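Local structure of fatty acid amide hydrolase (Candida albicans, 6KVR) at residues N10-L14 with D15-D19; I359-A362 with L363-V367; T515-K518 with Y519-K522. The protein probably hydrolyses monocarboxylic acid amides to the carboxylate and ammonium, as an enzyme of the amidase signature family. All coordinates share one frame; numbering follows the deposited sequence.

Interaction 1: residues N10-L14 with D15-D19; sequences NKDPL and DKYED
The polar contact is made by Tyr17, whose hydroxyl OH donates to Asp12 OD1 at 2.7 Å. It comes in on the syn side of that oxygen, 24° out of the carboxylate plane, while ring and carboxylate planes stand 52° apart. The other carboxylate oxygen, Asp12 OD2, sits at the edge of the ring, 3.7 Å from Tyr17 CE1. On its anti side this same oxygen accepts from the backbone, Leu14 N to Asp12 OD2 being 2.9 Å. With CG anti to the backbone N (chi1 -175°), Asp12 directs its carboxylate forward along the chain, where both donors can be met. Asn401 ND2 supplies a further hydrogen bond to OD1, so the buried carboxylate is gripped at both oxygens.

Apolar packing joins Leu14 to the ring of Tyr17. The ring lies obliquely against the backbone of Leu14, Tyr17 CD1 being 3.7 Å from Leu14 CA, and the branch end Leu14 CD2 reaches Tyr17 CE1 at 4.1 Å. Leu423 of helix 417-423 touches both side chains. Apart from this, the Pro13 ring makes a loose van der Waals contact with the carboxylate of Asp15, Pro13 CG lying 3.9 Å from Asp15 OD1.

Water provides a further kind of link. One water accepts from Glu18 N and donates to Leu14 O; a second donates to both Leu14 O and Glu18 OE1.

The Asp12 OD2 to Leu14 N bond defines an Asx turn, here within the N-terminal loop that leads into helix 20-40, where Asp19 serves as N-cap through a bond to Ile22 N.

Interaction 2: residues I359-A362 with L363-V367; sequences IRRA and LNTVV
Arg361 and Thr365, one helical turn apart, meet on a flank of helix 357-372, where Thr365 OG1 stands 3.1 Å from Arg361 O. The threonine hydroxyl lies anti to its own carbonyl carbon (chi1 -63°), turned back toward the preceding turn, while its methyl CG2 takes the place anti to the backbone N. Whether its proton goes to that carbonyl is not settled, since water also lies 2.8 Å from Thr365 OG1; this water accepts from Arg361 NH1 at 3.3 Å and joins the two side chains. Arg361 runs out along the flank, so that NH1 shares this water with Thr365 OG1 while NH2 reaches Asp508 and the carbonyl of Phe502.

Asn364 CB lies 3.4 Å from Arg360 O, while the amide end runs off from the preceding turn. Its ND2 donates to a second water, which makes a weak bond to Arg361 O, while OD1 is taken by Arg348. Arg360 NH2 makes a salt bridge with Asp514.

Ile359, Ala362, Leu363 and Val366 turn to the buried side. Val366 lays its CG2 branch 3.3 Å from Ala362 O, and Leu363 and Val366 pack on Leu464 and Leu543 of the sheet.

Regular i to i+4 bonds hold the turns together. Thr365 N meets Arg361 O at 2.8 Å, and Asn364 N and Leu363 N reach Arg360 O and Ile359 O with N-H...O angles of 164° and 166°.

The chemistry is thus two-sided: apolar branches seat the helix on the sheet, while its arginines are held by acidic partners beyond it and Arg361 O gathers a peptide N-H with weaker water contact.

Interaction 3: residues T515-K518 with Y519-K522; sequences TKYK and YRSK
From Tyr517 through Tyr519 the backbone is extended, and it bends at Arg520 before the next helix. This shape brings the rings of Tyr517 and Tyr519 to the same side of the chain, where they form an offset edge-to-face pair. Tyr517 holds CG anti to its backbone N (chi1 -170°), which swings its ring forward toward Tyr519 and Arg520. The edge of Tyr517 is directed at the face of Tyr519, with centroids 5.7 Å apart and planes at 78°. The closest carbons are Tyr517 CD2 and Tyr519 CD1, 3.8 Å apart, and Tyr519 CD1 lies in the plane of the Tyr517 ring, at its edge.

Beyond the ring edge, the hydroxyl of Tyr517 sits over one face of the Arg520 guanidinium, with ring and guanidinium planes 79° apart. Tyr517 OH is 3.3 Å from Arg520 CZ, above the plane and displaced from its middle, where it does not line up with the N-H groups of NE and NH1. Instead, both groups turn to Glu524: OE2 accepts from Tyr517 OH and forms a salt bridge with Arg520 NH1. The acid probably favours this close meeting of hydroxyl and cation.

Arg520 NH2 reaches on to Asp349, and Arg354 makes a cation-pi contact with Tyr517. Ser521 caps helix 522-529 through Glu524 N, while Tyr519 packs on Gln525 and Asn528 of that helix, which the surface loop joins to the short helix 512-515.

Overall arrangement
Along the chain the three contacts follow in series, none touching another. Interaction 1 lies in the N-terminal loop before helix 20-40. Interaction 2 lies on helix 357-372, within the beta-alpha-beta unit of strands 343-346 and 376-379 at one end of the mixed sheet. Interaction 3 occupies the surface loop between helices 512-515 and 522-529. Interactions 2 and 3 have centres 21 Å apart and share a side of the chain's centre, their nearest atoms about 8 Å apart; interactions 1 and 3 are 31 Å apart between centres and about 9 Å between nearest atoms; interactions 1 and 2, 41 Å between centres. All lie away from the predicted catalytic residues, two in loops and one on a helix against the sheet.

Interaction 1: residues N10-L14 with D15-D19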
ATOM      1  N   ASN A  10       6.274 -27.890 -17.678  1.00 27.82           N
ATOM      2  CA  ASN A  10       6.662 -27.503 -19.029  1.00 32.90           C
ATOM      3  C   ASN A  10       6.870 -25.998 -19.162  1.00 32.41           C
ATOM      4  O   ASN A  10       6.830 -25.468 -20.273  1.00 31.62           O
ATOM      5  CB  ASN A  10       5.612 -27.976 -20.034  1.00 34.59           C
ATOM      6  CG  ASN A  10       4.313 -27.188 -19.924  1.00 43.00           C
ATOM      7  OD1 ASN A  10       3.848 -26.875 -18.815  1.00 41.01           O
ATOM      8  ND2 ASN A  10       3.718 -26.861 -21.070  1.00 39.19           N
ATOM      9  N   LYS A  11       7.080 -25.295 -18.052  1.00 31.52           N
ATOM     10  CA  LYS A  11       7.265 -23.852 -18.089  1.00 30.74           C
ATOM     11  C   LYS A  11       8.664 -23.424 -17.674  1.00 28.43           C
ATOM     12  O   LYS A  11       9.097 -22.333 -18.058  1.00 28.17           O
ATOM     13  CB  LYS A  11       6.230 -23.153 -17.184  1.00 29.16           C
ATOM     14  CG  LYS A  11       4.765 -23.456 -17.531  1.00 26.52           C
ATOM     15  CD  LYS A  11       4.419 -22.993 -18.947  1.00 32.46           C
ATOM     16  CE  LYS A  11       2.923 -22.776 -19.132  1.00 36.47           C
ATOM     17  NZ  LYS A  11       2.139 -23.736 -18.291  1.00 45.85           N
ATOM     18  N   ASP A  12       9.370 -24.244 -16.901  1.00 24.31           N
ATOM     19  CA  ASP A  12      10.744 -23.959 -16.493  1.00 26.37           C
ATOM     20  C   ASP A  12      11.507 -25.261 -16.700  1.00 27.09           C
ATOM     21  O   ASP A  12      11.139 -26.295 -16.102  1.00 29.89           O
ATOM     22  CB  ASP A  12      10.797 -23.471 -15.037  1.00 25.87           C
ATOM     23  CG  ASP A  12      12.210 -23.045 -14.582  1.00 32.64           C
ATOM     24  OD1 ASP A  12      12.307 -22.121 -13.719  1.00 25.55           O
ATOM     25  OD2 ASP A  12      13.217 -23.617 -15.073  1.00 30.13           O
ATOM     26  N   PRO A  13      12.545 -25.279 -17.538  1.00 28.64           N
ATOM     27  CA  PRO A  13      13.252 -26.544 -17.789  1.00 30.50           C
ATOM     28  C   PRO A  13      14.028 -27.052 -16.586  1.00 34.36           C
ATOM     29  O   PRO A  13      14.328 -28.253 -16.530  1.00 33.00           O
ATOM     30  CB  PRO A  13      14.178 -26.207 -18.969  1.00 34.09           C
ATOM     31  CG  PRO A  13      14.357 -24.712 -18.922  1.00 32.62           C
ATOM     32  CD  PRO A  13      13.074 -24.162 -18.346  1.00 34.63           C
ATOM     33  N   LEU A  14      14.348 -26.188 -15.619  1.00 31.57           N
ATOM     34  CA  LEU A  14      14.970 -26.613 -14.361  1.00 30.25           C
ATOM     35  C   LEU A  14      16.367 -27.208 -14.580  1.00 32.13           C
ATOM     36  O   LEU A  14      16.774 -28.149 -13.896  1.00 31.48           O
ATOM     37  CB  LEU A  14      14.077 -27.610 -13.615  1.00 25.85           C
ATOM     38  CG  LEU A  14      12.630 -27.237 -13.270  1.00 34.07           C
ATOM     39  CD1 LEU A  14      11.929 -28.464 -12.732  1.00 33.11           C
ATOM     40  CD2 LEU A  14      12.562 -26.094 -12.252  1.00 29.16           C
ATOM     41  N   ASP A  15      17.119 -26.665 -15.538  1.00 29.17           N
ATOM     42  CA  ASP A  15      18.412 -27.235 -15.897  1.00 34.85           C
ATOM     43  C   ASP A  15      19.602 -26.409 -15.425  1.00 36.82           C
ATOM     44  O   ASP A  15      20.744 -26.800 -15.683  1.00 43.87           O
ATOM     45  CB  ASP A  15      18.496 -27.447 -17.415  1.00 35.14           C
ATOM     46  CG  ASP A  15      18.224 -26.179 -18.208  1.00 42.14           C
ATOM     47  OD1 ASP A  15      18.015 -25.103 -17.604  1.00 45.06           O
ATOM     48  OD2 ASP A  15      18.228 -26.259 -19.455  1.00 52.66           O
ATOM     49  N   LYS A  16      19.380 -25.287 -14.751  1.00 36.11           N
ATOM     50  CA  LYS A  16      20.459 -24.454 -14.240  1.00 35.45           C
ATOM     51  C   LYS A  16      20.316 -24.257 -12.739  1.00 32.01           C
ATOM     52  O   LYS A  16      20.621 -23.183 -12.213  1.00 28.96           O
ATOM     53  CB  LYS A  16      20.495 -23.096 -14.950  1.00 39.11           C
ATOM     54  CG  LYS A  16      20.825 -23.160 -16.449  1.00 45.22           C
ATOM     55  CD  LYS A  16      21.080 -21.768 -17.083  1.00 50.80           C
ATOM     56  CE  LYS A  16      19.858 -20.838 -16.962  1.00 47.69           C
ATOM     57  NZ  LYS A  16      19.810 -19.753 -18.002  1.00 53.98           N
ATOM     58  N   TYR A  17      19.843 -25.290 -12.031  1.00 27.68           N
ATOM     59  CA  TYR A  17      19.626 -25.226 -10.586  1.00 30.24           C
ATOM     60  C   TYR A  17      20.513 -26.204  -9.828  1.00 32.36           C
ATOM     61  O   TYR A  17      21.207 -25.800  -8.893  1.00 34.41           O
ATOM     62  CB  TYR A  17      18.164 -25.543 -10.233  1.00 30.21           C
ATOM     63  CG  TYR A  17      17.132 -24.528 -10.652  1.00 28.80           C
ATOM     64  CD1 TYR A  17      16.704 -24.450 -11.967  1.00 30.21           C
ATOM     65  CD2 TYR A  17      16.541 -23.691  -9.718  1.00 29.11           C
ATOM     66  CE1 TYR A  17      15.743 -23.548 -12.354  1.00 27.95           C
ATOM     67  CE2 TYR A  17      15.567 -22.767 -10.092  1.00 28.44           C
ATOM     68  CZ  TYR A  17      15.175 -22.703 -11.416  1.00 28.01           C
ATOM     69  OH  TYR A  17      14.212 -21.806 -11.814  1.00 25.67           O
ATOM     70  N   GLU A  18      20.464 -27.493 -10.173  1.00 31.77           N
ATOM     71  CA  GLU A  18      21.035 -28.579  -9.388  1.00 35.20           C
ATOM     72  C   GLU A  18      22.393 -29.016  -9.913  1.00 33.81           C
ATOM     73  O   GLU A  18      22.658 -28.977 -11.113  1.00 33.21           O
ATOM     74  CB  GLU A  18      20.126 -29.804  -9.409  1.00 36.45           C
ATOM     75  CG  GLU A  18      18.876 -29.729  -8.608  1.00 35.87           C
ATOM     76  CD  GLU A  18      17.925 -30.852  -8.995  1.00 37.92           C
ATOM     77  OE1 GLU A  18      17.619 -30.969 -10.202  1.00 38.93           O
ATOM     78  OE2 GLU A  18      17.494 -31.619  -8.112  1.00 37.47           O
ATOM     79  N   ASP A  19      23.223 -29.509  -8.993  1.00 37.52           N
ATOM     80  CA  ASP A  19      24.505 -30.117  -9.331  1.00 40.60           C
ATOM     81  C   ASP A  19      25.023 -30.922  -8.152  1.00 38.23           C
ATOM     82  O   ASP A  19      25.604 -30.355  -7.218  1.00 36.52           O
ATOM     83  CB  ASP A  19      25.531 -29.059  -9.728  1.00 40.32           C
ATOM     84  CG  ASP A  19      26.768 -29.666 -10.343  1.00 45.98           C
ATOM     85  OD1 ASP A  19      27.529 -30.342  -9.606  1.00 46.95           O
ATOM     86  OD2 ASP A  19      26.984 -29.464 -11.564  1.00 49.86           O
TER
HETATM   87  O   HOH W   1      19.233 -28.116 -12.639  1.00 27.96           O
HETATM   88  O   HOH W   2      16.093 -30.611 -12.375  1.00 40.87           O

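Interaction 2: residues I359-A362 with L363-V367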
ATOM      1  N   ILE A 359     -14.508 -31.922   4.106  1.00 26.30           N
ATOM      2  CA  ILE A 359     -14.672 -30.469   4.008  1.00 28.49           C
ATOM      3  C   ILE A 359     -16.122 -30.114   3.698  1.00 28.20           C
ATOM      4  O   ILE A 359     -16.688 -29.177   4.280  1.00 30.24           O
ATOM      5  CB  ILE A 359     -13.724 -29.868   2.947  1.00 25.00           C
ATOM      6  CG1 ILE A 359     -12.279 -30.363   3.128  1.00 26.16           C
ATOM      7  CG2 ILE A 359     -13.751 -28.356   3.026  1.00 27.92           C
ATOM      8  CD1 ILE A 359     -11.673 -30.027   4.481  1.00 22.87           C
ATOM      9  N   ARG A 360     -16.737 -30.836   2.762  1.00 25.88           N
ATOM     10  CA  ARG A 360     -18.136 -30.588   2.454  1.00 28.76           C
ATOM     11  C   ARG A 360     -19.000 -30.750   3.700  1.00 30.77           C
ATOM     12  O   ARG A 360     -19.836 -29.888   4.004  1.00 29.80           O
ATOM     13  CB  ARG A 360     -18.604 -31.520   1.341  1.00 30.70           C
ATOM     14  CG  ARG A 360     -20.082 -31.318   0.950  1.00 38.69           C
ATOM     15  CD  ARG A 360     -20.461 -32.173  -0.252  1.00 34.01           C
ATOM     16  NE  ARG A 360     -20.177 -33.579   0.002  1.00 39.45           N
ATOM     17  CZ  ARG A 360     -20.132 -34.506  -0.941  1.00 35.94           C
ATOM     18  NH1 ARG A 360     -20.349 -34.203  -2.209  1.00 35.61           N
ATOM     19  NH2 ARG A 360     -19.873 -35.768  -0.601  1.00 40.30           N
ATOM     20  N   ARG A 361     -18.786 -31.832   4.455  1.00 30.11           N
ATOM     21  CA  ARG A 361     -19.611 -32.087   5.633  1.00 30.15           C
ATOM     22  C   ARG A 361     -19.419 -30.999   6.682  1.00 33.11           C
ATOM     23  O   ARG A 361     -20.396 -30.439   7.196  1.00 35.18           O
ATOM     24  CB  ARG A 361     -19.296 -33.464   6.224  1.00 32.63           C
ATOM     25  CG  ARG A 361     -20.056 -33.768   7.512  1.00 37.46           C
ATOM     26  CD  ARG A 361     -19.933 -35.223   7.970  1.00 34.12           C
ATOM     27  NE  ARG A 361     -18.557 -35.613   8.236  1.00 32.65           N
ATOM     28  CZ  ARG A 361     -17.936 -35.452   9.397  1.00 35.85           C
ATOM     29  NH1 ARG A 361     -18.549 -34.924  10.441  1.00 32.53           N
ATOM     30  NH2 ARG A 361     -16.661 -35.823   9.507  1.00 32.65           N
ATOM     31  N   ALA A 362     -18.161 -30.671   7.003  1.00 29.96           N
ATOM     32  CA  ALA A 362     -17.907 -29.673   8.040  1.00 31.09           C
ATOM     33  C   ALA A 362     -18.446 -28.298   7.642  1.00 33.63           C
ATOM     34  O   ALA A 362     -19.033 -27.588   8.470  1.00 30.19           O
ATOM     35  CB  ALA A 362     -16.413 -29.607   8.346  1.00 29.89           C
ATOM     36  N   LEU A 363     -18.247 -27.898   6.387  1.00 32.31           N
ATOM     37  CA  LEU A 363     -18.830 -26.649   5.917  1.00 30.67           C
ATOM     38  C   LEU A 363     -20.349 -26.663   6.090  1.00 37.05           C
ATOM     39  O   LEU A 363     -20.938 -25.730   6.653  1.00 33.90           O
ATOM     40  CB  LEU A 363     -18.438 -26.422   4.459  1.00 32.53           C
ATOM     41  CG  LEU A 363     -18.873 -25.088   3.856  1.00 37.99           C
ATOM     42  CD1 LEU A 363     -18.528 -23.936   4.800  1.00 30.28           C
ATOM     43  CD2 LEU A 363     -18.221 -24.902   2.488  1.00 31.41           C
ATOM     44  N   ASN A 364     -20.997 -27.744   5.648  1.00 35.45           N
ATOM     45  CA  ASN A 364     -22.450 -27.836   5.764  1.00 39.63           C
ATOM     46  C   ASN A 364     -22.909 -27.791   7.221  1.00 36.17           C
ATOM     47  O   ASN A 364     -23.926 -27.158   7.539  1.00 40.13           O
ATOM     48  CB  ASN A 364     -22.947 -29.115   5.093  1.00 37.24           C
ATOM     49  CG  ASN A 364     -24.444 -29.165   5.012  1.00 40.73           C
ATOM     50  OD1 ASN A 364     -25.063 -28.339   4.347  1.00 44.87           O
ATOM     51  ND2 ASN A 364     -25.045 -30.117   5.707  1.00 45.09           N
ATOM     52  N   THR A 365     -22.180 -28.454   8.118  1.00 34.48           N
ATOM     53  CA  THR A 365     -22.567 -28.431   9.528  1.00 36.66           C
ATOM     54  C   THR A 365     -22.440 -27.025  10.106  1.00 40.28           C
ATOM     55  O   THR A 365     -23.284 -26.595  10.904  1.00 38.48           O
ATOM     56  CB  THR A 365     -21.725 -29.431  10.334  1.00 36.80           C
ATOM     57  OG1 THR A 365     -21.974 -30.765   9.868  1.00 36.84           O
ATOM     58  CG2 THR A 365     -22.072 -29.375  11.817  1.00 35.26           C
ATOM     59  N   VAL A 366     -21.403 -26.279   9.699  1.00 35.13           N
ATOM     60  CA  VAL A 366     -21.200 -24.949  10.271  1.00 34.48           C
ATOM     61  C   VAL A 366     -22.264 -23.983   9.757  1.00 33.31           C
ATOM     62  O   VAL A 366     -22.805 -23.171  10.518  1.00 33.33           O
ATOM     63  CB  VAL A 366     -19.764 -24.459   9.986  1.00 32.83           C
ATOM     64  CG1 VAL A 366     -19.617 -22.954  10.250  1.00 26.59           C
ATOM     65  CG2 VAL A 366     -18.769 -25.244  10.839  1.00 28.25           C
ATOM     66  N   VAL A 367     -22.599 -24.073   8.469  1.00 32.64           N
ATOM     67  CA  VAL A 367     -23.647 -23.222   7.913  1.00 39.55           C
ATOM     68  C   VAL A 367     -24.970 -23.458   8.641  1.00 43.38           C
ATOM     69  O   VAL A 367     -25.694 -22.509   8.966  1.00 38.33           O
ATOM     70  CB  VAL A 367     -23.786 -23.458   6.398  1.00 37.37           C
ATOM     71  CG1 VAL A 367     -25.069 -22.829   5.880  1.00 39.74           C
ATOM     72  CG2 VAL A 367     -22.570 -22.889   5.644  1.00 35.99           C
TER
HETATM   73  O   HOH W   3     -21.041 -32.973  11.265  1.00 36.34           O
HETATM   74  O   HOH W   4     -23.493 -31.916   7.194  1.00 41.32           O

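Interaction 3: residues T515-K518 with Y519-K522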
ATOM      1  N   THR A 515     -19.466 -40.108  -7.859  1.00 36.26           N
ATOM      2  CA  THR A 515     -18.601 -40.875  -8.761  1.00 40.34           C
ATOM      3  C   THR A 515     -18.858 -40.553 -10.224  1.00 40.62           C
ATOM      4  O   THR A 515     -18.019 -40.878 -11.069  1.00 44.11           O
ATOM      5  CB  THR A 515     -18.744 -42.402  -8.534  1.00 43.63           C
ATOM      6  OG1 THR A 515     -20.119 -42.789  -8.617  1.00 54.75           O
ATOM      7  CG2 THR A 515     -18.215 -42.816  -7.175  1.00 38.68           C
ATOM      8  N   LYS A 516     -19.972 -39.905 -10.542  1.00 41.21           N
ATOM      9  CA  LYS A 516     -20.241 -39.470 -11.905  1.00 45.18           C
ATOM     10  C   LYS A 516     -19.898 -37.998 -12.121  1.00 42.93           C
ATOM     11  O   LYS A 516     -20.364 -37.390 -13.090  1.00 48.04           O
ATOM     12  CB  LYS A 516     -21.697 -39.739 -12.269  1.00 47.72           C
ATOM     13  CG  LYS A 516     -22.608 -39.428 -11.125  1.00 56.15           C
ATOM     14  CD  LYS A 516     -23.702 -40.466 -10.924  1.00 56.48           C
ATOM     15  CE  LYS A 516     -24.950 -40.143 -11.745  1.00 69.02           C
ATOM     16  NZ  LYS A 516     -26.036 -41.127 -11.487  1.00 65.74           N
ATOM     17  N   TYR A 517     -19.047 -37.432 -11.270  1.00 39.96           N
ATOM     18  CA  TYR A 517     -18.540 -36.084 -11.476  1.00 39.11           C
ATOM     19  C   TYR A 517     -17.663 -36.023 -12.727  1.00 41.13           C
ATOM     20  O   TYR A 517     -16.876 -36.934 -13.009  1.00 41.72           O
ATOM     21  CB  TYR A 517     -17.760 -35.650 -10.233  1.00 39.07           C
ATOM     22  CG  TYR A 517     -17.365 -34.193 -10.194  1.00 37.96           C
ATOM     23  CD1 TYR A 517     -18.317 -33.193  -9.987  1.00 36.84           C
ATOM     24  CD2 TYR A 517     -16.037 -33.817 -10.344  1.00 36.44           C
ATOM     25  CE1 TYR A 517     -17.951 -31.850  -9.947  1.00 35.52           C
ATOM     26  CE2 TYR A 517     -15.657 -32.485 -10.298  1.00 36.46           C
ATOM     27  CZ  TYR A 517     -16.613 -31.507 -10.100  1.00 36.01           C
ATOM     28  OH  TYR A 517     -16.215 -30.193 -10.068  1.00 34.08           O
ATOM     29  N   LYS A 518     -17.823 -34.951 -13.495  1.00 39.16           N
ATOM     30  CA  LYS A 518     -16.991 -34.670 -14.658  1.00 42.75           C
ATOM     31  C   LYS A 518     -15.951 -33.622 -14.262  1.00 41.19           C
ATOM     32  O   LYS A 518     -16.311 -32.505 -13.878  1.00 41.52           O
ATOM     33  CB  LYS A 518     -17.852 -34.171 -15.819  1.00 48.15           C
ATOM     34  CG  LYS A 518     -17.079 -33.581 -16.995  1.00 52.51           C
ATOM     35  CD  LYS A 518     -17.988 -33.420 -18.220  1.00 58.30           C
ATOM     36  CE  LYS A 518     -18.975 -32.257 -18.034  1.00 66.76           C
ATOM     37  NZ  LYS A 518     -20.369 -32.571 -18.496  1.00 66.36           N
ATOM     38  N   TYR A 519     -14.673 -33.989 -14.329  1.00 37.88           N
ATOM     39  CA  TYR A 519     -13.622 -33.083 -13.885  1.00 35.41           C
ATOM     40  C   TYR A 519     -13.483 -31.913 -14.848  1.00 36.10           C
ATOM     41  O   TYR A 519     -13.602 -32.070 -16.067  1.00 39.19           O
ATOM     42  CB  TYR A 519     -12.294 -33.830 -13.762  1.00 30.92           C
ATOM     43  CG  TYR A 519     -12.250 -34.780 -12.599  1.00 35.41           C
ATOM     44  CD1 TYR A 519     -12.410 -34.316 -11.305  1.00 29.82           C
ATOM     45  CD2 TYR A 519     -12.065 -36.150 -12.791  1.00 33.31           C
ATOM     46  CE1 TYR A 519     -12.399 -35.184 -10.226  1.00 34.12           C
ATOM     47  CE2 TYR A 519     -12.041 -37.027 -11.711  1.00 36.41           C
ATOM     48  CZ  TYR A 519     -12.210 -36.532 -10.429  1.00 33.02           C
ATOM     49  OH  TYR A 519     -12.189 -37.386  -9.342  1.00 36.42           O
ATOM     50  N   ARG A 520     -13.230 -30.728 -14.296  1.00 35.93           N
ATOM     51  CA  ARG A 520     -13.028 -29.537 -15.119  1.00 31.93           C
ATOM     52  C   ARG A 520     -11.587 -29.339 -15.574  1.00 28.26           C
ATOM     53  O   ARG A 520     -11.349 -28.527 -16.472  1.00 32.05           O
ATOM     54  CB  ARG A 520     -13.449 -28.286 -14.355  1.00 29.26           C
ATOM     55  CG  ARG A 520     -14.764 -28.384 -13.652  1.00 33.45           C
ATOM     56  CD  ARG A 520     -14.563 -27.854 -12.245  1.00 35.82           C
ATOM     57  NE  ARG A 520     -15.783 -27.311 -11.686  1.00 34.66           N
ATOM     58  CZ  ARG A 520     -15.944 -26.970 -10.417  1.00 36.02           C
ATOM     59  NH1 ARG A 520     -15.004 -27.198  -9.512  1.00 32.22           N
ATOM     60  NH2 ARG A 520     -17.081 -26.382 -10.048  1.00 39.74           N
ATOM     61  N   SER A 521     -10.622 -30.034 -14.975  1.00 31.46           N
ATOM     62  CA  SER A 521      -9.217 -29.799 -15.294  1.00 30.07           C
ATOM     63  C   SER A 521      -8.388 -30.995 -14.836  1.00 26.83           C
ATOM     64  O   SER A 521      -8.844 -31.839 -14.056  1.00 26.95           O
ATOM     65  CB  SER A 521      -8.717 -28.504 -14.632  1.00 26.81           C
ATOM     66  OG  SER A 521      -8.652 -28.667 -13.216  1.00 28.10           O
ATOM     67  N   LYS A 522      -7.150 -31.061 -15.326  1.00 24.56           N
ATOM     68  CA  LYS A 522      -6.255 -32.103 -14.837  1.00 26.82           C
ATOM     69  C   LYS A 522      -5.938 -31.888 -13.360  1.00 31.52           C
ATOM     70  O   LYS A 522      -5.840 -32.855 -12.591  1.00 30.82           O
ATOM     71  CB  LYS A 522      -4.963 -32.134 -15.657  1.00 34.85           C
ATOM     72  CG  LYS A 522      -5.073 -32.715 -17.071  1.00 31.16           C
ATOM     73  CD  LYS A 522      -3.677 -32.965 -17.625  1.00 42.14           C
ATOM     74  CE  LYS A 522      -3.679 -33.416 -19.082  1.00 49.58           C
ATOM     75  NZ  LYS A 522      -3.463 -32.279 -20.022  1.00 59.02           N
TER